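Meso-diaminopimelate dehydrogenase (Clostridium tetani, PDB 3WGY) catalyses, as the natural enzyme, the NADP-dependent oxidative deamination of meso-diaminopimelate, and is here an engineered variant with 4-methyl-2-oxovalerate bound. Local coordinates at residues T144-G149 with G251-S256; L154-A159 with P222-D227; G165-I170 with I235-L240; I170-P175 with V200-P205; T192-H197 with D227-V232. The protein carries 6 engineered substitutions. All coordinates share one frame; numbering follows the deposited sequence.

Overall arrangement
All five contacts lie in the C-terminal domain, and contact 1 closes a chain loop that holds the other four. Contacts 1, 2 and 4 are buried, contact 3 is partly buried, and contact 5 is at the surface. Contact 1 belongs to the three-stranded sheet. Contacts 3, 4 and 5 all reach the mixed sheet; contacts 3 and 4 share Ile170 and strand 166-175. Contacts 1 and 4 rest on backbone hydrogen bonds. Contact 2 is aromatic and borders the ligand. Contact 3 joins one amide-carboxylate bond to leucine packing, whereas contact 5 uses waters and an arginine. Contacts 2 and 5 share Asp227.

Contact 1 of 5, residues T144-G149 with G251-S256; sequences THTFWG and GFVIRS
Thr144 and Arg255 face each other as a non-hydrogen-bonded pair of two antiparallel strands, and their side chains cross at about a right angle. Arg255 NH1 donates to Thr144 OG1 at 2.7 Å, with the hydroxyl tilted 21° from the guanidinium plane. Thr144 OG1 is anti to its own carbonyl carbon (chi1 -58°), where NH1 arrives. Arg255 NH2 has a second acceptor, the carbonyl oxygen of Leu139. Two hydrogen-bonded pairs follow. His145 N donates to Ile254 O, and Ile254 N returns a bond to His145 O at 2.7 Å. Phe147 and Phe252 exchange the same two bonds; Phe147 N to Phe252 O is 2.7 Å. Strand 249-258 is the middle strand of a three-stranded antiparallel sheet, so Gly251, Val253 and Arg255 turn their backbone bonds to strand 264-273. Thr146 OG1 is bonded to Arg132 NE, and Thr146 O accepts from Lys196 NZ. Thr146 CG2 lies beside Val253 CG2 at 4.1 Å, the two side chains pointing the same way. The same methyl sits over one face of the Trp148 ring, whose NE1 is bonded to Asp124 OD2. On the other side of the sheet, Phe147 CB touches Phe252 CD1 at 4.1 Å.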
# COMPACT_ATOMS: atom_id res chain seq x y z
N THR B 144 -12.79 -0.92 -8.33
CA THR B 144 -12.16 -0.22 -7.21
C THR B 144 -13.24 0.52 -6.45
O THR B 144 -14.14 1.12 -7.05
CB THR B 144 -11.13 0.82 -7.66
OG1 THR B 144 -10.12 0.19 -8.45
CG2 THR B 144 -10.50 1.48 -6.45
N HIS B 145 -13.15 0.48 -5.12
CA HIS B 145 -14.12 1.16 -4.28
C HIS B 145 -13.42 1.98 -3.20
O HIS B 145 -12.70 1.43 -2.36
CB HIS B 145 -15.04 0.13 -3.62
CG HIS B 145 -15.85 -0.67 -4.58
ND1 HIS B 145 -16.75 -0.09 -5.45
CD2 HIS B 145 -15.93 -2.00 -4.80
CE1 HIS B 145 -17.34 -1.03 -6.16
NE2 HIS B 145 -16.86 -2.20 -5.78
N THR B 146 -13.61 3.30 -3.23
CA THR B 146 -13.03 4.15 -2.20
C THR B 146 -14.15 4.69 -1.32
O THR B 146 -15.17 5.17 -1.83
CB THR B 146 -12.25 5.35 -2.79
OG1 THR B 146 -11.24 4.88 -3.69
CG2 THR B 146 -11.57 6.12 -1.67
N PHE B 147 -13.97 4.57 -0.01
CA PHE B 147 -14.96 5.07 0.95
C PHE B 147 -14.22 6.05 1.86
O PHE B 147 -13.05 5.84 2.18
CB PHE B 147 -15.51 3.93 1.81
CG PHE B 147 -16.32 2.91 1.05
CD1 PHE B 147 -15.72 2.05 0.16
CD2 PHE B 147 -17.69 2.79 1.28
CE1 PHE B 147 -16.46 1.06 -0.50
CE2 PHE B 147 -18.44 1.81 0.63
CZ PHE B 147 -17.82 0.94 -0.26
N TRP B 148 -14.81 7.08 2.28
CA TRP B 148 -14.15 8.02 3.16
C TRP B 148 -14.77 7.87 4.55
O TRP B 148 -15.90 8.29 4.80
CB TRP B 148 -14.28 9.44 2.59
CG TRP B 148 -13.49 9.57 1.30
CD1 TRP B 148 -12.15 9.84 1.18
CD2 TRP B 148 -13.96 9.32 -0.03
NE1 TRP B 148 -11.76 9.77 -0.14
CE2 TRP B 148 -12.86 9.45 -0.91
CE3 TRP B 148 -15.22 8.98 -0.57
CZ2 TRP B 148 -12.97 9.27 -2.29
CZ3 TRP B 148 -15.32 8.80 -1.96
CH2 TRP B 148 -14.20 8.94 -2.80
N GLY B 149 -14.01 7.20 5.42
CA GLY B 149 -14.39 6.90 6.80
C GLY B 149 -15.04 8.03 7.52
O GLY B 149 -15.11 9.14 6.98
N GLY B 251 -10.79 6.14 5.91
CA GLY B 251 -11.35 5.76 4.64
C GLY B 251 -10.89 4.38 4.28
O GLY B 251 -10.09 3.78 5.00
N PHE B 252 -11.40 3.89 3.15
CA PHE B 252 -11.08 2.57 2.63
C PHE B 252 -10.88 2.61 1.12
O PHE B 252 -11.58 3.35 0.41
CB PHE B 252 -12.22 1.59 2.92
CG PHE B 252 -12.60 1.49 4.36
CD1 PHE B 252 -13.37 2.48 4.97
CD2 PHE B 252 -12.17 0.42 5.13
CE1 PHE B 252 -13.69 2.40 6.32
CE2 PHE B 252 -12.48 0.34 6.48
CZ PHE B 252 -13.25 1.33 7.08
N VAL B 253 -9.92 1.84 0.64
CA VAL B 253 -9.67 1.70 -0.79
C VAL B 253 -9.66 0.20 -1.03
O VAL B 253 -8.74 -0.51 -0.61
CB VAL B 253 -8.33 2.30 -1.23
CG1 VAL B 253 -8.12 2.05 -2.71
CG2 VAL B 253 -8.31 3.80 -0.95
N ILE B 254 -10.68 -0.30 -1.72
CA ILE B 254 -10.82 -1.72 -1.97
C ILE B 254 -10.84 -2.13 -3.44
O ILE B 254 -11.61 -1.59 -4.23
CB ILE B 254 -12.10 -2.24 -1.31
CG1 ILE B 254 -12.04 -1.99 0.20
CG2 ILE B 254 -12.29 -3.70 -1.64
CD1 ILE B 254 -13.35 -2.23 0.90
N ARG B 255 -10.00 -3.09 -3.80
CA ARG B 255 -9.99 -3.57 -5.18
C ARG B 255 -10.54 -4.98 -5.15
O ARG B 255 -9.95 -5.88 -4.54
CB ARG B 255 -8.58 -3.57 -5.78
CG ARG B 255 -8.51 -4.03 -7.25
CD ARG B 255 -9.15 -3.02 -8.22
NE ARG B 255 -9.04 -3.45 -9.62
CZ ARG B 255 -9.58 -2.80 -10.65
NH1 ARG B 255 -10.28 -1.69 -10.44
NH2 ARG B 255 -9.42 -3.26 -11.89
N SER B 256 -11.69 -5.14 -5.79
CA SER B 256 -12.33 -6.43 -5.87
C SER B 256 -12.13 -6.90 -7.29
O SER B 256 -12.72 -6.36 -8.23
CB SER B 256 -13.83 -6.30 -5.58
OG SER B 256 -14.46 -7.57 -5.71

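Contact 2 of 5, residues L154-A159 with P222-D227; sequences LGHSDA and PDYFAD. Engineered in segment 154-159: Leu154 (natural residue Gln). With COI (2-oxo-4-methylpentanoic acid), chain C.
The backbones of His156 and Tyr224 come within 6.6 Å, CA to CA, where the first turns of helix 154-162 meet an irregular loop. The His156 ring meets two aromatic rings. Tyr224 turns its edge to one face of the imidazole, CD2 over the centre, planes at 76°. His156 points its own edge at the face of Phe225; His156 CD2 lies 3.9 Å from Phe225 CZ, planes at 88°. This aromatic cluster borders the ligand pocket. His156 ND1 donates to O1 of the bound 4-methyl-2-oxovalerate at 3.2 Å, and O1 lies in the imidazole plane. His156 N adds a weak bond to O1. Gly155 N is 2.8 Å from ligand O1 and Leu154 N is 2.8 Å from ligand O2, so the carboxylate lies at the N-terminal end of the helix. The engineered Leu154 has CB 3.5 Å from ligand C4. Ala159 CB sits over the Tyr224 ring in a CH-pi contact, 3.8 Å from the centroid. Phe225 also packs on Met199 and Cys201.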
# COMPACT_ATOMS: atom_id res chain seq x y z
N LEU B 154 -16.89 20.01 6.15
CA LEU B 154 -17.06 21.42 6.50
C LEU B 154 -18.27 22.09 5.85
O LEU B 154 -19.08 22.71 6.54
CB LEU B 154 -15.79 22.22 6.18
CG LEU B 154 -15.74 23.69 6.61
CD1 LEU B 154 -16.44 24.54 5.57
CD2 LEU B 154 -16.37 23.87 7.99
N GLY B 155 -18.37 21.96 4.53
CA GLY B 155 -19.48 22.56 3.82
C GLY B 155 -20.80 22.17 4.44
O GLY B 155 -21.66 23.02 4.66
N HIS B 156 -20.96 20.88 4.72
CA HIS B 156 -22.19 20.37 5.30
C HIS B 156 -22.52 20.96 6.67
O HIS B 156 -23.69 21.18 6.98
CB HIS B 156 -22.11 18.84 5.39
CG HIS B 156 -22.11 18.17 4.05
ND1 HIS B 156 -21.12 18.39 3.11
CD2 HIS B 156 -22.97 17.29 3.49
CE1 HIS B 156 -21.38 17.67 2.03
NE2 HIS B 156 -22.49 16.99 2.24
N SER B 157 -21.50 21.20 7.49
CA SER B 157 -21.71 21.78 8.81
C SER B 157 -22.21 23.20 8.69
O SER B 157 -23.04 23.65 9.48
CB SER B 157 -20.41 21.75 9.63
OG SER B 157 -20.12 20.43 10.06
N ASP B 158 -21.68 23.93 7.70
CA ASP B 158 -22.12 25.30 7.46
C ASP B 158 -23.55 25.24 6.92
O ASP B 158 -24.40 26.04 7.30
CB ASP B 158 -21.22 25.98 6.41
CG ASP B 158 -19.79 26.14 6.88
OD1 ASP B 158 -19.58 26.49 8.06
OD2 ASP B 158 -18.87 25.92 6.06
N ALA B 159 -23.79 24.27 6.04
CA ALA B 159 -25.11 24.07 5.45
C ALA B 159 -26.15 23.81 6.53
O ALA B 159 -27.24 24.37 6.50
CB ALA B 159 -25.07 22.90 4.47
N PRO B 222 -31.02 19.83 -0.87
CA PRO B 222 -30.39 19.50 -2.15
C PRO B 222 -28.90 19.84 -2.18
O PRO B 222 -28.45 20.75 -1.48
CB PRO B 222 -31.19 20.33 -3.14
CG PRO B 222 -31.50 21.56 -2.36
CD PRO B 222 -31.91 20.99 -1.01
N ASP B 223 -28.16 19.10 -3.00
CA ASP B 223 -26.72 19.28 -3.16
C ASP B 223 -25.93 18.79 -1.95
O ASP B 223 -24.71 18.63 -2.04
CB ASP B 223 -26.37 20.75 -3.42
CG ASP B 223 -27.17 21.35 -4.58
OD1 ASP B 223 -27.22 20.72 -5.66
OD2 ASP B 223 -27.73 22.46 -4.41
N TYR B 224 -26.60 18.54 -0.82
CA TYR B 224 -25.91 18.09 0.38
C TYR B 224 -26.36 16.77 0.98
O TYR B 224 -25.58 15.83 1.08
CB TYR B 224 -25.97 19.15 1.48
CG TYR B 224 -25.24 20.44 1.17
CD1 TYR B 224 -25.82 21.41 0.35
CD2 TYR B 224 -23.99 20.71 1.72
CE1 TYR B 224 -25.17 22.61 0.09
CE2 TYR B 224 -23.33 21.90 1.47
CZ TYR B 224 -23.93 22.85 0.65
OH TYR B 224 -23.30 24.05 0.41
N PHE B 225 -27.63 16.69 1.39
CA PHE B 225 -28.14 15.49 2.03
C PHE B 225 -29.19 14.69 1.26
O PHE B 225 -29.31 13.48 1.45
CB PHE B 225 -28.73 15.85 3.39
CG PHE B 225 -27.75 16.51 4.32
CD1 PHE B 225 -26.86 15.75 5.06
CD2 PHE B 225 -27.71 17.89 4.43
CE1 PHE B 225 -25.94 16.35 5.91
CE2 PHE B 225 -26.79 18.52 5.28
CZ PHE B 225 -25.91 17.74 6.02
N ALA B 226 -29.95 15.36 0.40
CA ALA B 226 -31.01 14.73 -0.38
C ALA B 226 -30.69 13.33 -0.91
O ALA B 226 -31.50 12.42 -0.80
CB ALA B 226 -31.41 15.65 -1.54
N ASP B 227 -29.50 13.16 -1.49
CA ASP B 227 -29.12 11.87 -2.04
C ASP B 227 -28.66 10.82 -1.04
O ASP B 227 -28.51 9.66 -1.41
CB ASP B 227 -28.01 12.05 -3.09
CG ASP B 227 -28.48 12.82 -4.32
OD1 ASP B 227 -29.51 12.43 -4.90
OD2 ASP B 227 -27.82 13.81 -4.70
C1 COI C . -16.97 19.84 2.96
O1 COI C . -18.18 19.58 3.11
O2 COI C . -16.11 19.18 3.57
C2 COI C . -16.54 20.98 2.03
O3 COI C . -17.36 21.66 1.41
C3 COI C . -15.04 21.23 1.93
C4 COI C . -14.64 22.38 2.86
C5 COI C . -13.13 22.58 2.81
C6 COI C . -15.35 23.67 2.43

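Contact 3 of 5, residues G165-I170 with I235-L240; sequences GVKNGI and ITEEEL
Asn168 and Leu240 join a classic beta bulge in strand 166-175 to the first turn of helix 237-243. The bulge consists of Lys167 and Asn168, both opposite Val204 of the neighbouring strand, and the chain turns a corner there. Asn168 ND2 donates to Glu237 OE2 at 3.0 Å. The bond is nearly straight, 165° at the hydrogen, and uses the syn lone pair of OE2. The carboxylate oxygen lies close to the amide plane of Asn168. The two side chains cross at about a right angle. Asn168 CG, anti to the backbone N (chi1 -164°), is placed 3.6 Å from Leu240 CD2. The other amide atom, OD1, accepts from Arg161 NE and takes a weak bond from Gly169 N. Both ends of the amide are therefore tied, which should fix its flip. Lys167 NZ is 4.4 Å from Glu237 OE1, too far for a salt bridge. At the helix start, Thr236 and Glu239 form a capping box: Glu239 N donates to Thr236 OG1, and Thr236 N donates to Glu239 OE2 at 2.9 Å. Leu240 points at the strand and splits its two methyls. CD2 packs against the Asn168 amide, 3.4 Å from ND2, and also touches Val204. CD1 meets Ile170 CG2 at 3.8 Å.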
# COMPACT_ATOMS: atom_id res chain seq x y z
N GLY B 165 -33.87 27.23 12.86
CA GLY B 165 -33.99 26.49 14.10
C GLY B 165 -32.71 25.84 14.59
O GLY B 165 -32.66 25.33 15.71
N VAL B 166 -31.68 25.85 13.76
CA VAL B 166 -30.39 25.26 14.12
C VAL B 166 -29.41 26.28 14.69
O VAL B 166 -28.95 27.17 13.98
CB VAL B 166 -29.72 24.59 12.89
CG1 VAL B 166 -28.29 24.18 13.23
CG2 VAL B 166 -30.54 23.39 12.45
N LYS B 167 -29.11 26.15 15.98
CA LYS B 167 -28.16 27.03 16.66
C LYS B 167 -26.75 26.73 16.19
O LYS B 167 -26.00 27.60 15.74
CB LYS B 167 -28.21 26.80 18.17
CG LYS B 167 -29.27 27.56 18.91
CD LYS B 167 -28.65 28.70 19.70
CE LYS B 167 -27.76 28.17 20.81
NZ LYS B 167 -27.19 29.28 21.62
N ASN B 168 -26.38 25.46 16.34
CA ASN B 168 -25.06 25.01 15.95
C ASN B 168 -25.17 23.53 15.61
O ASN B 168 -26.19 22.90 15.88
CB ASN B 168 -24.09 25.25 17.12
CG ASN B 168 -22.64 25.17 16.69
OD1 ASN B 168 -22.35 25.08 15.50
ND2 ASN B 168 -21.73 25.22 17.65
N GLY B 169 -24.13 22.98 14.98
CA GLY B 169 -24.17 21.58 14.62
C GLY B 169 -22.96 21.09 13.85
O GLY B 169 -22.07 21.86 13.50
N ILE B 170 -22.93 19.79 13.59
CA ILE B 170 -21.83 19.18 12.87
C ILE B 170 -22.35 18.00 12.05
O ILE B 170 -23.31 17.33 12.45
CB ILE B 170 -20.74 18.68 13.86
CG1 ILE B 170 -19.50 18.20 13.09
CG2 ILE B 170 -21.30 17.53 14.70
CD1 ILE B 170 -18.27 17.97 13.98
N ILE B 235 -28.65 17.46 20.31
CA ILE B 235 -27.84 17.51 21.51
C ILE B 235 -27.68 18.95 22.00
O ILE B 235 -28.14 19.88 21.35
CB ILE B 235 -26.43 16.92 21.25
CG1 ILE B 235 -25.70 17.76 20.20
CG2 ILE B 235 -26.54 15.48 20.76
CD1 ILE B 235 -24.25 17.36 20.01
N THR B 236 -27.03 19.12 23.14
CA THR B 236 -26.79 20.44 23.70
C THR B 236 -25.46 20.99 23.20
O THR B 236 -24.67 20.27 22.59
CB THR B 236 -26.70 20.40 25.23
OG1 THR B 236 -25.46 19.79 25.61
CG2 THR B 236 -27.86 19.60 25.81
N GLU B 237 -25.22 22.26 23.48
CA GLU B 237 -23.98 22.91 23.08
C GLU B 237 -22.79 22.24 23.77
O GLU B 237 -21.74 22.05 23.16
CB GLU B 237 -24.03 24.40 23.45
CG GLU B 237 -22.91 25.25 22.85
CD GLU B 237 -23.10 25.51 21.37
OE1 GLU B 237 -24.09 26.19 20.99
OE2 GLU B 237 -22.26 25.05 20.58
N GLU B 238 -22.97 21.88 25.04
CA GLU B 238 -21.91 21.23 25.82
C GLU B 238 -21.44 19.93 25.17
O GLU B 238 -20.23 19.72 24.99
CB GLU B 238 -22.40 20.94 27.24
CG GLU B 238 -21.49 19.99 28.01
CD GLU B 238 -21.97 19.67 29.42
OE1 GLU B 238 -23.12 19.21 29.59
OE2 GLU B 238 -21.19 19.87 30.37
N GLU B 239 -22.38 19.06 24.83
CA GLU B 239 -22.06 17.77 24.22
C GLU B 239 -21.39 17.98 22.87
O GLU B 239 -20.54 17.18 22.47
CB GLU B 239 -23.31 16.93 24.03
CG GLU B 239 -24.21 16.86 25.24
CD GLU B 239 -25.46 16.04 24.96
OE1 GLU B 239 -25.40 14.80 25.12
OE2 GLU B 239 -26.47 16.64 24.56
N LEU B 240 -21.78 19.03 22.16
CA LEU B 240 -21.17 19.31 20.87
C LEU B 240 -19.68 19.63 21.07
O LEU B 240 -18.81 19.05 20.42
CB LEU B 240 -21.88 20.49 20.19
CG LEU B 240 -21.47 20.72 18.74
CD1 LEU B 240 -21.73 19.45 17.95
CD2 LEU B 240 -22.26 21.88 18.14

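Contact 4 of 5, residues I170-P175 with V200-P205; sequences IQYIIP and VCYVVP. Engineered in segment 170-175: Ile173 (natural residue Thr).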
# COMPACT_ATOMS: atom_id res chain seq x y z
N ILE B 170 -22.93 19.79 13.59
CA ILE B 170 -21.83 19.18 12.87
C ILE B 170 -22.35 18.00 12.05
O ILE B 170 -23.31 17.33 12.45
CB ILE B 170 -20.74 18.68 13.86
CG1 ILE B 170 -19.50 18.20 13.09
CG2 ILE B 170 -21.30 17.53 14.70
CD1 ILE B 170 -18.27 17.97 13.98
N GLN B 171 -21.73 17.75 10.91
CA GLN B 171 -22.12 16.64 10.03
C GLN B 171 -20.95 15.67 9.88
O GLN B 171 -19.79 16.06 10.00
CB GLN B 171 -22.51 17.17 8.63
CG GLN B 171 -22.76 16.07 7.58
CD GLN B 171 -21.52 15.69 6.77
OE1 GLN B 171 -20.38 15.85 7.22
NE2 GLN B 171 -21.74 15.18 5.56
N TYR B 172 -21.28 14.40 9.63
CA TYR B 172 -20.30 13.35 9.41
C TYR B 172 -20.74 12.51 8.22
O TYR B 172 -21.93 12.20 8.09
CB TYR B 172 -20.21 12.39 10.60
CG TYR B 172 -19.66 12.98 11.87
CD1 TYR B 172 -18.28 13.20 12.04
CD2 TYR B 172 -20.51 13.31 12.93
CE1 TYR B 172 -17.78 13.72 13.22
CE2 TYR B 172 -20.02 13.83 14.11
CZ TYR B 172 -18.65 14.03 14.25
OH TYR B 172 -18.17 14.54 15.43
N ILE B 173 -19.80 12.15 7.36
CA ILE B 173 -20.10 11.27 6.24
C ILE B 173 -19.54 9.96 6.77
O ILE B 173 -18.44 9.93 7.33
CB ILE B 173 -19.35 11.65 4.94
CG1 ILE B 173 -19.84 13.01 4.43
CG2 ILE B 173 -19.60 10.59 3.87
CD1 ILE B 173 -19.23 13.46 3.09
N ILE B 174 -20.30 8.88 6.64
CA ILE B 174 -19.84 7.60 7.16
C ILE B 174 -20.11 6.46 6.20
O ILE B 174 -21.21 6.34 5.65
CB ILE B 174 -20.54 7.25 8.49
CG1 ILE B 174 -20.45 8.42 9.47
CG2 ILE B 174 -19.91 5.98 9.08
CD1 ILE B 174 -21.20 8.16 10.78
N PRO B 175 -19.10 5.61 5.96
CA PRO B 175 -19.30 4.48 5.05
C PRO B 175 -20.35 3.55 5.66
O PRO B 175 -20.41 3.38 6.87
CB PRO B 175 -17.91 3.83 5.01
CG PRO B 175 -17.00 5.02 5.14
CD PRO B 175 -17.67 5.82 6.24
N VAL B 200 -24.65 11.61 9.14
CA VAL B 200 -25.17 11.78 10.49
C VAL B 200 -24.89 13.20 10.97
O VAL B 200 -23.77 13.70 10.86
CB VAL B 200 -24.53 10.77 11.47
CG1 VAL B 200 -25.20 10.87 12.85
CG2 VAL B 200 -24.66 9.36 10.92
N CYS B 201 -25.93 13.84 11.48
CA CYS B 201 -25.79 15.20 11.97
C CYS B 201 -26.11 15.25 13.46
O CYS B 201 -26.94 14.49 13.96
CB CYS B 201 -26.73 16.14 11.23
SG CYS B 201 -26.46 16.28 9.45
N TYR B 202 -25.43 16.14 14.16
CA TYR B 202 -25.66 16.34 15.57
C TYR B 202 -25.95 17.83 15.65
O TYR B 202 -25.08 18.66 15.40
CB TYR B 202 -24.43 15.97 16.39
CG TYR B 202 -24.13 14.49 16.35
CD1 TYR B 202 -23.46 13.92 15.26
CD2 TYR B 202 -24.55 13.64 17.38
CE1 TYR B 202 -23.22 12.54 15.21
CE2 TYR B 202 -24.32 12.28 17.34
CZ TYR B 202 -23.66 11.73 16.25
OH TYR B 202 -23.44 10.38 16.21
N VAL B 203 -27.20 18.15 15.98
CA VAL B 203 -27.63 19.54 16.02
C VAL B 203 -28.01 20.12 17.37
O VAL B 203 -28.61 19.46 18.20
CB VAL B 203 -28.83 19.73 15.06
CG1 VAL B 203 -29.41 21.13 15.19
CG2 VAL B 203 -28.40 19.44 13.63
N VAL B 204 -27.64 21.38 17.56
CA VAL B 204 -27.98 22.13 18.76
C VAL B 204 -29.09 23.04 18.25
O VAL B 204 -28.84 23.97 17.48
CB VAL B 204 -26.80 22.98 19.25
CG1 VAL B 204 -27.20 23.71 20.53
CG2 VAL B 204 -25.58 22.10 19.49
N PRO B 205 -30.34 22.77 18.66
CA PRO B 205 -31.49 23.58 18.24
C PRO B 205 -31.67 24.87 19.02
O PRO B 205 -31.25 24.97 20.17
CB PRO B 205 -32.65 22.62 18.47
CG PRO B 205 -32.25 21.99 19.77
CD PRO B 205 -30.77 21.68 19.55
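Tyr172 of strand 166-175 reaches Tyr202 on the neighbouring strand 197-205 of the mixed sheet. Its CB lies 3.8 Å from Val200 O. Further out, CD2 and CE2 both come to 3.6 Å from Tyr202 CE1. The two rings meet rim to rim with planes at 82°, and neither lies over the face of the other. At the tip, Tyr172 OH is hydrogen-bonded to His244 ND1. The strands are antiparallel and bonded through two pairs. Ile170 and Tyr202 exchange two backbone bonds, and so do Tyr172 and Val200; Tyr172 N to Val200 O is 2.9 Å. On the same side as the tyrosines, Ile170 CG2 touches Tyr202 CB and Ile174 CD1 packs on Val200 CG2 at 3.7 Å. On the opposite side, Gln171 CB lies 4.1 Å from Cys201 SG, near Phe225 and Ile160. Backbone bonds thus set the pairing of the strands, while each sheet face has its own packing: aromatic and branched aliphatic on one, glutamine and cysteine on the other.

Contact 5 of 5, residues T192-H197 with D227-V232; sequences TTREKH and DYNTTV
Thr193 and Tyr228 pack a short helix, 193-196, against the chain leading into edge strand 230-234 of the mixed sheet. Thr192 N donates to Glu195 OE1; the return bond of the capping box, Glu195 N to Thr192 OG1, is weak and less certain. Thr193 CG2 lies over one face of the Tyr228 ring, 3.3 Å from CZ. At the ring edge, Tyr228 CD2 is 3.2 Å from His197 O. Arg194 reaches over the backbone of 227-229. Its CG, anti to the backbone N (chi1 -171°), comes within 3.8 Å of Asn229 OD1. These two side chains cross at about a right angle, guanidinium and amide planes 80° apart. Arg194 NE is 2.8 Å from Asn229 OD1, and one guanidinium face lies against Tyr228 C and Asn229 N. One water accepts from Asn229 ND2 in a weak bond and donates to Arg194 O at 2.6 Å. Another accepts from Asn229 N at 2.7 Å and donates to both Arg194 O and His197 O.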
# COMPACT_ATOMS: atom_id res chain seq x y z
N THR B 192 -24.53 2.67 -5.70
CA THR B 192 -25.22 3.93 -5.94
C THR B 192 -24.70 4.82 -4.81
O THR B 192 -24.24 4.31 -3.78
CB THR B 192 -26.74 3.80 -5.78
OG1 THR B 192 -27.06 3.48 -4.42
CG2 THR B 192 -27.28 2.71 -6.70
N THR B 193 -24.76 6.13 -4.99
CA THR B 193 -24.29 7.06 -3.97
C THR B 193 -24.93 6.73 -2.63
O THR B 193 -24.27 6.71 -1.59
CB THR B 193 -24.64 8.51 -4.32
OG1 THR B 193 -24.03 8.86 -5.57
CG2 THR B 193 -24.16 9.44 -3.24
N ARG B 194 -26.23 6.46 -2.68
CA ARG B 194 -27.00 6.16 -1.48
C ARG B 194 -26.60 4.89 -0.74
O ARG B 194 -26.89 4.74 0.45
CB ARG B 194 -28.49 6.08 -1.84
CG ARG B 194 -29.38 5.99 -0.62
CD ARG B 194 -30.85 5.99 -0.98
NE ARG B 194 -31.60 6.80 -0.03
CZ ARG B 194 -31.66 8.13 -0.07
NH1 ARG B 194 -31.03 8.80 -1.03
NH2 ARG B 194 -32.33 8.79 0.86
N GLU B 195 -25.92 3.97 -1.43
CA GLU B 195 -25.51 2.72 -0.80
C GLU B 195 -24.13 2.77 -0.14
O GLU B 195 -23.88 2.04 0.82
CB GLU B 195 -25.53 1.58 -1.82
CG GLU B 195 -26.87 1.37 -2.50
CD GLU B 195 -26.81 0.34 -3.62
OE1 GLU B 195 -25.90 0.45 -4.47
OE2 GLU B 195 -27.65 -0.57 -3.64
N LYS B 196 -23.24 3.62 -0.65
CA LYS B 196 -21.87 3.73 -0.13
C LYS B 196 -21.67 4.48 1.19
O LYS B 196 -20.94 4.01 2.06
CB LYS B 196 -20.94 4.36 -1.17
CG LYS B 196 -20.72 3.53 -2.42
CD LYS B 196 -19.74 4.20 -3.37
CE LYS B 196 -18.34 4.28 -2.78
NZ LYS B 196 -17.41 5.01 -3.69
N HIS B 197 -22.30 5.64 1.33
CA HIS B 197 -22.16 6.45 2.54
C HIS B 197 -23.47 7.02 3.06
O HIS B 197 -24.37 7.35 2.28
CB HIS B 197 -21.22 7.65 2.30
CG HIS B 197 -19.88 7.30 1.73
ND1 HIS B 197 -19.69 7.04 0.39
CD2 HIS B 197 -18.66 7.21 2.31
CE1 HIS B 197 -18.41 6.81 0.16
NE2 HIS B 197 -17.76 6.91 1.31
N ASP B 227 -29.50 13.16 -1.49
CA ASP B 227 -29.12 11.87 -2.04
C ASP B 227 -28.66 10.82 -1.04
O ASP B 227 -28.51 9.66 -1.41
CB ASP B 227 -28.01 12.05 -3.09
CG ASP B 227 -28.48 12.82 -4.32
OD1 ASP B 227 -29.51 12.43 -4.90
OD2 ASP B 227 -27.82 13.81 -4.70
N TYR B 228 -28.46 11.21 0.22
CA TYR B 228 -27.99 10.26 1.23
C TYR B 228 -28.96 10.00 2.37
O TYR B 228 -29.76 10.86 2.72
CB TYR B 228 -26.68 10.76 1.87
CG TYR B 228 -25.54 11.02 0.91
CD1 TYR B 228 -25.56 12.11 0.04
CD2 TYR B 228 -24.42 10.18 0.88
CE1 TYR B 228 -24.51 12.37 -0.81
CE2 TYR B 228 -23.35 10.43 0.03
CZ TYR B 228 -23.41 11.53 -0.82
OH TYR B 228 -22.36 11.80 -1.66
N ASN B 229 -28.89 8.80 2.95
CA ASN B 229 -29.73 8.49 4.10
C ASN B 229 -29.09 9.34 5.18
O ASN B 229 -27.90 9.17 5.47
CB ASN B 229 -29.65 7.01 4.48
CG ASN B 229 -30.19 6.10 3.40
OD1 ASN B 229 -31.14 6.44 2.70
ND2 ASN B 229 -29.60 4.91 3.28
N THR B 230 -29.86 10.25 5.76
CA THR B 230 -29.34 11.16 6.78
C THR B 230 -30.05 11.03 8.12
O THR B 230 -31.28 10.99 8.17
CB THR B 230 -29.47 12.62 6.30
OG1 THR B 230 -28.75 12.78 5.07
CG2 THR B 230 -28.93 13.58 7.34
N THR B 231 -29.27 10.96 9.19
CA THR B 231 -29.81 10.84 10.54
C THR B 231 -29.50 12.14 11.26
O THR B 231 -28.42 12.72 11.09
CB THR B 231 -29.15 9.69 11.32
OG1 THR B 231 -29.38 8.46 10.64
CG2 THR B 231 -29.73 9.60 12.73
N VAL B 232 -30.45 12.62 12.06
CA VAL B 232 -30.24 13.85 12.80
C VAL B 232 -30.45 13.62 14.29
O VAL B 232 -31.52 13.18 14.71
CB VAL B 232 -31.22 14.95 12.32
CG1 VAL B 232 -30.99 16.24 13.12
CG2 VAL B 232 -31.02 15.21 10.83
O HOH W 1 -27.07 7.13 1.82
O HOH W 2 -28.54 2.98 1.41